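PDB 5VM1: xylulokinase from Brucella ovis, which probably catalyses the ATP-dependent phosphorylation of D-xylulose to D-xylulose 5-phosphate, as a member of the FGGY family of carbohydrate kinases. Local coordinates for residues A[156-161]-A[201-206]; A[259-264]-A[380-385]; A[411-416]-A[464-469]. One frame throughout, in Å; residues are numbered along the deposited sequence.

In the fold
Contact 1 belongs to the N-terminal FGGY domain and contacts 2 and 3 to the C-terminal half of the chain, on the other side of its centre. The nearest atoms of contacts 1 and 2 are about 17 Å apart, and those of contacts 1 and 3 about 27 Å. Contacts 2 and 3 instead share one packed layer: Ile-415 CD1 meets Leu-263 CD1 at 3.5 Å and Ile-382 CD1 at 3.7 Å, joining two helices over the same sheet. Contact 1 lies closest to a predicted substrate-binding residue, with the side chains of Val-158 and His-88 about 10 Å apart; contacts 2 and 3 lie away from the predicted catalytic and substrate-binding residues.

Contact 1 of 3, residues A[156-161]-A[201-206]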
loop_
_atom_site.group_PDB
_atom_site.type_symbol
_atom_site.label_atom_id
_atom_site.label_comp_id
_atom_site.label_asym_id
_atom_site.label_seq_id
_atom_site.Cartn_x
_atom_site.Cartn_y
_atom_site.Cartn_z
ATOM N N ARG A 156 4.985 22.052 -15.136
ATOM C CA ARG A 156 3.627 22.503 -15.352
ATOM C C ARG A 156 2.590 21.555 -14.759
ATOM O O ARG A 156 1.429 21.948 -14.599
ATOM C CB ARG A 156 3.380 22.732 -16.857
ATOM C CG ARG A 156 3.811 24.154 -17.334
ATOM C CD ARG A 156 3.095 25.305 -16.548
ATOM N NE ARG A 156 1.702 24.936 -16.235
ATOM C CZ ARG A 156 0.983 25.392 -15.204
ATOM N NH1 ARG A 156 1.499 26.272 -14.349
ATOM N NH2 ARG A 156 -0.260 24.953 -15.020
ATOM N N LYS A 157 2.977 20.327 -14.428
ATOM C CA LYS A 157 2.084 19.374 -13.789
ATOM C C LYS A 157 2.917 18.387 -12.957
ATOM O O LYS A 157 4.006 17.981 -13.377
ATOM C CB LYS A 157 1.253 18.670 -14.870
ATOM C CG LYS A 157 -0.013 18.009 -14.391
ATOM C CD LYS A 157 -1.054 19.043 -14.033
ATOM C CE LYS A 157 -1.207 20.128 -15.115
ATOM N NZ LYS A 157 -2.478 20.883 -14.943
ATOM N N VAL A 158 2.404 17.991 -11.791
ATOM C CA VAL A 158 2.998 16.927 -10.977
ATOM C C VAL A 158 1.978 15.805 -10.886
ATOM O O VAL A 158 0.893 15.987 -10.316
ATOM C CB VAL A 158 3.385 17.384 -9.556
ATOM C CG1 VAL A 158 3.888 16.172 -8.736
ATOM C CG2 VAL A 158 4.441 18.531 -9.584
ATOM N N LEU A 159 2.331 14.638 -11.406
ATOM C CA LEU A 159 1.400 13.529 -11.446
ATOM C C LEU A 159 1.999 12.337 -10.718
ATOM O O LEU A 159 3.220 12.147 -10.719
ATOM C CB LEU A 159 1.066 13.133 -12.890
ATOM C CG LEU A 159 0.304 14.095 -13.784
ATOM C CD1 LEU A 159 0.319 13.584 -15.219
ATOM C CD2 LEU A 159 -1.125 14.223 -13.284
ATOM N N LEU A 160 1.118 11.538 -10.083
ATOM C CA LEU A 160 1.531 10.257 -9.539
ATOM C C LEU A 160 1.485 9.195 -10.639
ATOM O O LEU A 160 0.780 9.354 -11.638
ATOM C CB LEU A 160 0.634 9.858 -8.372
ATOM C CG LEU A 160 0.537 10.753 -7.145
ATOM C CD1 LEU A 160 -0.742 10.394 -6.451
ATOM C CD2 LEU A 160 1.701 10.597 -6.220
ATOM N N PRO A 161 2.197 8.080 -10.461
ATOM C CA PRO A 161 2.366 7.142 -11.590
ATOM C C PRO A 161 1.082 6.703 -12.288
ATOM O O PRO A 161 1.000 6.822 -13.511
ATOM C CB PRO A 161 3.112 5.967 -10.937
ATOM C CG PRO A 161 3.893 6.596 -9.877
ATOM C CD PRO A 161 3.047 7.702 -9.318
ATOM N N THR A 201 5.849 24.438 -0.854
ATOM C CA THR A 201 6.788 23.648 -1.627
ATOM C C THR A 201 7.046 24.264 -2.988
ATOM O O THR A 201 7.771 23.672 -3.796
ATOM C CB THR A 201 6.276 22.216 -1.779
ATOM O OG1 THR A 201 5.156 22.187 -2.670
ATOM C CG2 THR A 201 5.805 21.717 -0.406
ATOM N N GLY A 202 6.451 25.424 -3.261
ATOM C CA GLY A 202 6.752 26.197 -4.441
ATOM C C GLY A 202 5.860 25.938 -5.621
ATOM O O GLY A 202 6.271 26.211 -6.754
ATOM N N LEU A 203 4.651 25.431 -5.400
ATOM C CA LEU A 203 3.758 25.087 -6.487
ATOM C C LEU A 203 2.385 25.690 -6.227
ATOM O O LEU A 203 2.076 26.184 -5.137
ATOM C CB LEU A 203 3.636 23.570 -6.656
ATOM C CG LEU A 203 4.865 22.696 -6.876
ATOM C CD1 LEU A 203 4.447 21.245 -6.699
ATOM C CD2 LEU A 203 5.463 22.937 -8.236
ATOM N N GLY A 204 1.539 25.633 -7.255
ATOM C CA GLY A 204 0.185 26.112 -7.165
ATOM C C GLY A 204 -0.747 24.977 -7.533
ATOM O O GLY A 204 -0.309 23.926 -7.995
ATOM N N GLU A 205 -2.044 25.198 -7.302
ATOM C CA GLU A 205 -3.026 24.146 -7.560
ATOM C C GLU A 205 -3.174 23.838 -9.045
ATOM O O GLU A 205 -3.521 22.705 -9.407
ATOM C CB GLU A 205 -4.359 24.547 -6.939
ATOM C CG GLU A 205 -5.434 23.500 -6.996
ATOM C CD GLU A 205 -6.524 23.800 -5.999
ATOM O OE1 GLU A 205 -7.530 23.055 -5.961
ATOM O OE2 GLU A 205 -6.368 24.804 -5.266
ATOM N N GLY A 206 -2.883 24.809 -9.917
ATOM C CA GLY A 206 -2.937 24.597 -11.350
ATOM C C GLY A 206 -1.901 23.635 -11.879
ATOM O O GLY A 206 -1.987 23.243 -13.046
#
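The guanidinium of Arg-156 meets the carbonyl of Gly-206 obliquely, its NH2 3.1 Å from Gly-206 O. Lys-157 approaches the same carbonyl and donates a hydrogen bond, NZ to Gly-206 O, of 3.1 Å; the C=O...N angle is 147° and the nitrogen is tilted 30° from the carbonyl plane. Both side chains leave the backbone heading away from the 201-206 loop, and bends at chi2 and chi3 in each bring the charged ends back to it. A classic beta bulge, with Arg-156 and Lys-157 both facing Leu-93 on strand 91-93, places these two neighbours together at the start of strand 157-159. Farther in, the contact turns apolar: Val-158 CG2 touches Leu-203 CD1 at 4.0 Å, the two side chains crossing at about a right angle, while Leu-141 of helix 137-147 and Trp-185 pack against both. Backbone bonding between Val-158 and Gln-207 ties the strand to the chain just past the loop. The ammonium of Lys-157 has a second partner in Tyr-173, a cation-pi contact. Two positive groups beside one carbonyl oxygen would probably polarise Gly-206 C=O, giving the solvent-facing end of this contact an electrostatic hold and leaving its inner end to apolar packing.

Contact 2 of 3, residues A[259-264]-A[380-385]; sequences AFVSLG and FAIRDN
Ile-382 points its CD1 at the sheet, where that one methyl meets two residues: Val-261 CG2 at 3.8 Å and Leu-263 CD2, also at 3.8 Å. Its side chain crosses each of theirs at about a right angle, so methyl ends meet and no chain lies alongside another. Val-261 lies within strand 259-263 and Leu-263 follows two residues on. Val-261 directs its CB toward the helix, and its CG2, anti to the backbone N, makes the touch. Leu-263 starts off in a different direction and comes in only at its end. The backbone bends at this point, Leu-263 being the centre of an inverse gamma turn closed by a weak bond from Gly-264 N to Ser-262 O. On the helix, Asn-385 folds back along its own segment, and ND2 donates to Ala-381 O at 2.9 Å with an N-H...O angle of 151°. The backbone N of Asn-385 grips the same oxygen from the opposite face of the carbonyl plane, and Ile-301 of strand 295-301 packs on Ala-381, Ile-382 and Asn-385. Strand 259-263 lies inside the mixed sheet, antiparallel to 267-273 and parallel to 399-402, with helix 367-390 packed on its face. Antiparallel strands continued by the parallel strands 399-402 and 423-426, with helices packed on them, follow the ribonuclease H-like plan of the actin-type ATPase superfamily, here in the C-terminal FGGY domain.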
loop_
_atom_site.group_PDB
_atom_site.type_symbol
_atom_site.label_atom_id
_atom_site.label_comp_id
_atom_site.label_asym_id
_atom_site.label_seq_id
_atom_site.Cartn_x
_atom_site.Cartn_y
_atom_site.Cartn_z
ATOM N N ALA A 259 -10.735 -4.802 8.309
ATOM C CA ALA A 259 -9.296 -4.631 8.220
ATOM C C ALA A 259 -8.631 -5.829 7.555
ATOM O O ALA A 259 -9.115 -6.961 7.618
ATOM C CB ALA A 259 -8.684 -4.381 9.608
ATOM N N PHE A 260 -7.512 -5.560 6.893
ATOM C CA PHE A 260 -6.640 -6.622 6.448
ATOM C C PHE A 260 -5.230 -6.369 6.956
ATOM O O PHE A 260 -4.786 -5.226 7.083
ATOM C CB PHE A 260 -6.649 -6.792 4.915
ATOM C CG PHE A 260 -5.886 -5.728 4.146
ATOM C CD1 PHE A 260 -4.497 -5.690 4.144
ATOM C CD2 PHE A 260 -6.564 -4.837 3.316
ATOM C CE1 PHE A 260 -3.807 -4.726 3.410
ATOM C CE2 PHE A 260 -5.884 -3.884 2.564
ATOM C CZ PHE A 260 -4.502 -3.828 2.604
ATOM N N VAL A 261 -4.517 -7.458 7.212
ATOM C CA VAL A 261 -3.105 -7.414 7.568
ATOM C C VAL A 261 -2.324 -8.108 6.463
ATOM O O VAL A 261 -2.662 -9.223 6.052
ATOM C CB VAL A 261 -2.822 -8.064 8.939
ATOM C CG1 VAL A 261 -3.351 -9.501 9.003
ATOM C CG2 VAL A 261 -1.325 -7.968 9.280
ATOM N N SER A 262 -1.302 -7.440 5.979
ATOM C CA SER A 262 -0.473 -7.913 4.881
ATOM C C SER A 262 0.898 -8.312 5.422
ATOM O O SER A 262 1.651 -7.463 5.910
ATOM C CB SER A 262 -0.347 -6.826 3.824
ATOM O OG SER A 262 0.625 -7.189 2.874
ATOM N N LEU A 263 1.216 -9.602 5.359
ATOM C CA LEU A 263 2.518 -10.075 5.817
ATOM C C LEU A 263 3.486 -10.116 4.647
ATOM O O LEU A 263 4.076 -11.145 4.323
ATOM C CB LEU A 263 2.404 -11.440 6.478
ATOM C CG LEU A 263 1.552 -11.371 7.744
ATOM C CD1 LEU A 263 1.294 -12.748 8.260
ATOM C CD2 LEU A 263 2.188 -10.503 8.807
ATOM N N GLY A 264 3.651 -8.949 4.031
ATOM C CA GLY A 264 4.632 -8.767 2.987
ATOM C C GLY A 264 5.973 -8.357 3.560
ATOM O O GLY A 264 6.198 -8.385 4.773
ATOM N N PHE A 380 3.454 -9.403 17.709
ATOM C CA PHE A 380 3.353 -8.361 18.729
ATOM C C PHE A 380 3.433 -6.954 18.136
ATOM O O PHE A 380 2.707 -6.048 18.573
ATOM C CB PHE A 380 4.448 -8.555 19.781
ATOM C CG PHE A 380 4.299 -9.798 20.565
ATOM C CD1 PHE A 380 3.045 -10.235 20.916
ATOM C CD2 PHE A 380 5.402 -10.556 20.932
ATOM C CE1 PHE A 380 2.879 -11.400 21.635
ATOM C CE2 PHE A 380 5.247 -11.726 21.642
ATOM C CZ PHE A 380 3.984 -12.153 21.991
ATOM N N ALA A 381 4.268 -6.755 17.117
ATOM C CA ALA A 381 4.263 -5.468 16.418
ATOM C C ALA A 381 2.906 -5.191 15.784
ATOM O O ALA A 381 2.414 -4.062 15.833
ATOM C CB ALA A 381 5.352 -5.434 15.349
ATOM N N ILE A 382 2.285 -6.203 15.175
ATOM C CA ILE A 382 0.926 -6.023 14.667
ATOM C C ILE A 382 -0.024 -5.642 15.803
ATOM O O ILE A 382 -0.877 -4.770 15.648
ATOM C CB ILE A 382 0.449 -7.297 13.941
ATOM C CG1 ILE A 382 1.309 -7.576 12.711
ATOM C CG2 ILE A 382 -1.009 -7.150 13.510
ATOM C CD1 ILE A 382 1.059 -8.903 12.120
ATOM N N ARG A 383 0.118 -6.266 16.967
ATOM C CA ARG A 383 -0.734 -5.896 18.095
ATOM C C ARG A 383 -0.443 -4.470 18.561
ATOM O O ARG A 383 -1.351 -3.757 19.003
ATOM C CB ARG A 383 -0.599 -6.945 19.213
ATOM C CG ARG A 383 -0.371 -6.458 20.581
ATOM C CD ARG A 383 -1.518 -6.744 21.489
ATOM N NE ARG A 383 -1.476 -8.020 22.216
ATOM C CZ ARG A 383 -1.923 -8.153 23.471
ATOM N NH1 ARG A 383 -1.894 -9.331 24.092
ATOM N NH2 ARG A 383 -2.380 -7.083 24.122
ATOM N N ASP A 384 0.819 -4.043 18.493
ATOM C CA ASP A 384 1.110 -2.632 18.711
ATOM C C ASP A 384 0.402 -1.753 17.679
ATOM O O ASP A 384 -0.086 -0.659 18.002
ATOM C CB ASP A 384 2.622 -2.375 18.711
ATOM C CG ASP A 384 3.227 -2.499 20.089
ATOM O OD1 ASP A 384 2.451 -2.458 21.080
ATOM O OD2 ASP A 384 4.477 -2.565 20.200
ATOM N N ASN A 385 0.332 -2.212 16.432
ATOM C CA ASN A 385 -0.357 -1.431 15.415
ATOM C C ASN A 385 -1.859 -1.358 15.682
ATOM O O ASN A 385 -2.461 -0.281 15.578
ATOM C CB ASN A 385 -0.054 -2.001 14.035
ATOM C CG ASN A 385 1.222 -1.438 13.477
ATOM O OD1 ASN A 385 1.235 -0.706 12.477
ATOM N ND2 ASN A 385 2.314 -1.718 14.178
#

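Contact 3 of 3, residues A[411-416]-A[464-469]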
loop_
_atom_site.group_PDB
_atom_site.type_symbol
_atom_site.label_atom_id
_atom_site.label_comp_id
_atom_site.label_asym_id
_atom_site.label_seq_id
_atom_site.Cartn_x
_atom_site.Cartn_y
_atom_site.Cartn_z
ATOM N N TRP A 411 2.217 -18.549 11.631
ATOM C CA TRP A 411 2.163 -17.092 11.752
ATOM C C TRP A 411 0.744 -16.608 11.954
ATOM O O TRP A 411 0.516 -15.658 12.708
ATOM C CB TRP A 411 2.757 -16.406 10.522
ATOM C CG TRP A 411 3.576 -15.206 10.876
ATOM C CD1 TRP A 411 3.589 -14.536 12.072
ATOM C CD2 TRP A 411 4.576 -14.589 10.058
ATOM N NE1 TRP A 411 4.520 -13.518 12.032
ATOM C CE2 TRP A 411 5.140 -13.534 10.808
ATOM C CE3 TRP A 411 5.040 -14.815 8.756
ATOM C CZ2 TRP A 411 6.143 -12.717 10.298
ATOM C CZ3 TRP A 411 6.029 -13.995 8.255
ATOM C CH2 TRP A 411 6.569 -12.963 9.019
ATOM N N LEU A 412 -0.219 -17.231 11.263
ATOM C CA LEU A 412 -1.617 -16.814 11.372
ATOM C C LEU A 412 -2.187 -17.133 12.743
ATOM O O LEU A 412 -2.918 -16.314 13.317
ATOM C CB LEU A 412 -2.460 -17.475 10.282
ATOM C CG LEU A 412 -2.077 -17.087 8.864
ATOM C CD1 LEU A 412 -2.972 -17.811 7.893
ATOM C CD2 LEU A 412 -2.198 -15.581 8.698
ATOM N N LYS A 413 -1.878 -18.322 13.276
ATOM C CA LYS A 413 -2.334 -18.665 14.620
ATOM C C LYS A 413 -1.681 -17.759 15.657
ATOM O O LYS A 413 -2.322 -17.354 16.630
ATOM C CB LYS A 413 -2.020 -20.129 14.926
ATOM C CG LYS A 413 -2.742 -21.108 14.035
ATOM C CD LYS A 413 -2.804 -22.481 14.648
ATOM C CE LYS A 413 -3.253 -23.508 13.641
ATOM N NZ LYS A 413 -3.094 -24.874 14.164
ATOM N N ALA A 414 -0.418 -17.399 15.440
ATOM C CA ALA A 414 0.247 -16.479 16.352
ATOM C C ALA A 414 -0.403 -15.097 16.326
ATOM O O ALA A 414 -0.631 -14.500 17.384
ATOM C CB ALA A 414 1.731 -16.384 16.011
ATOM N N ILE A 415 -0.714 -14.573 15.135
ATOM C CA ILE A 415 -1.312 -13.236 15.042
ATOM C C ILE A 415 -2.727 -13.224 15.634
ATOM O O ILE A 415 -3.108 -12.286 16.346
ATOM C CB ILE A 415 -1.287 -12.751 13.578
ATOM C CG1 ILE A 415 0.162 -12.683 13.087
ATOM C CG2 ILE A 415 -1.937 -11.397 13.449
ATOM C CD1 ILE A 415 0.329 -12.524 11.576
ATOM N N ALA A 416 -3.515 -14.273 15.375
ATOM C CA ALA A 416 -4.858 -14.351 15.949
ATOM C C ALA A 416 -4.803 -14.438 17.468
ATOM O O ALA A 416 -5.603 -13.805 18.168
ATOM C CB ALA A 416 -5.620 -15.551 15.380
ATOM N N GLU A 464 -8.904 -19.334 14.328
ATOM C CA GLU A 464 -9.455 -18.742 15.533
ATOM C C GLU A 464 -8.351 -18.553 16.566
ATOM O O GLU A 464 -7.361 -19.283 16.551
ATOM C CB GLU A 464 -10.561 -19.624 16.102
ATOM C CG GLU A 464 -11.733 -19.863 15.154
ATOM C CD GLU A 464 -12.657 -18.647 15.013
ATOM O OE1 GLU A 464 -12.513 -17.673 15.785
ATOM O OE2 GLU A 464 -13.565 -18.681 14.153
ATOM N N PRO A 465 -8.468 -17.589 17.480
ATOM C CA PRO A 465 -7.431 -17.445 18.509
ATOM C C PRO A 465 -7.394 -18.681 19.387
ATOM O O PRO A 465 -8.439 -19.244 19.729
ATOM C CB PRO A 465 -7.882 -16.211 19.304
ATOM C CG PRO A 465 -8.848 -15.493 18.416
ATOM C CD PRO A 465 -9.518 -16.562 17.605
ATOM N N GLU A 466 -6.180 -19.096 19.760
ATOM C CA GLU A 466 -5.989 -20.247 20.645
ATOM C C GLU A 466 -6.285 -19.814 22.075
ATOM O O GLU A 466 -5.450 -19.182 22.732
ATOM C CB GLU A 466 -4.566 -20.780 20.535
ATOM C CG GLU A 466 -4.160 -21.294 19.183
ATOM C CD GLU A 466 -4.507 -22.752 19.013
ATOM O OE1 GLU A 466 -4.917 -23.363 20.018
ATOM O OE2 GLU A 466 -4.350 -23.288 17.894
ATOM N N GLN A 467 -7.458 -20.207 22.582
ATOM C CA GLN A 467 -7.895 -19.719 23.885
ATOM C C GLN A 467 -6.908 -20.121 24.976
ATOM O O GLN A 467 -6.606 -19.323 25.874
ATOM C CB GLN A 467 -9.308 -20.257 24.197
ATOM C CG GLN A 467 -10.400 -19.200 24.509
ATOM C CD GLN A 467 -10.677 -18.219 23.345
ATOM O OE1 GLN A 467 -10.548 -18.565 22.155
ATOM N NE2 GLN A 467 -11.058 -16.984 23.696
ATOM N N ALA A 468 -6.323 -21.319 24.861
ATOM C CA ALA A 468 -5.397 -21.802 25.882
ATOM C C ALA A 468 -4.129 -20.966 25.943
ATOM O O ALA A 468 -3.515 -20.861 27.007
ATOM C CB ALA A 468 -5.045 -23.265 25.633
ATOM N N LEU A 469 -3.691 -20.407 24.826
ATOM C CA LEU A 469 -2.462 -19.636 24.798
ATOM C C LEU A 469 -2.683 -18.116 24.862
ATOM O O LEU A 469 -1.701 -17.364 24.763
ATOM C CB LEU A 469 -1.640 -20.033 23.567
ATOM C CG LEU A 469 -1.162 -21.488 23.665
ATOM C CD1 LEU A 469 -0.368 -21.895 22.443
ATOM C CD2 LEU A 469 -0.320 -21.672 24.931
HETATM O O HOH W 1 -2.020 -24.562 17.376
#
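Pro-465 rests against the end of the 411-416 segment, its CB 3.5 Å from Ala-416 O and its CA 4.1 Å from Ala-416 CB. The methyl of Ala-416 thus sits against the backbone side of the proline, while ring carbons CB and CG lie beside the carbonyl oxygen of Ala-416. One turn earlier, Lys-413 runs obliquely past Glu-466, with Lys-413 CD 3.7 Å from Glu-466 OE2. Lys-413 is extended beyond CG, whereas Glu-466 bends at chi2 (-88°) to turn its carboxylate to the helix. The charges stop short of a salt bridge, Lys-413 NZ being 4.2 Å from Glu-466 OE2. A water lies between them, donating to Glu-466 OE2 at 2.7 Å and accepting only weakly from Lys-413 NZ, whose stronger partner is the carbonyl of Glu-328. Next outward, Thr-417 OG1 is hydrogen-bonded to both Lys-413 O and Glu-466 N, pinning the loop to the helix. Beneath, Ile-423 packs on Ala-416 and Ile-463 on Lys-413. Beyond Glu-466 the chain turns, with Leu-469 N bonded to Glu-466 O, and Leu-469 takes the N-cap position of helix 470-488. Helix 409-419 is the connection of a beta-alpha-beta crossover between parallel strands 399-402 and 423-426, and the loop leaving the antiparallel edge strand 459-463 crosses beside it, at the margin of the C-terminal actin-like fold.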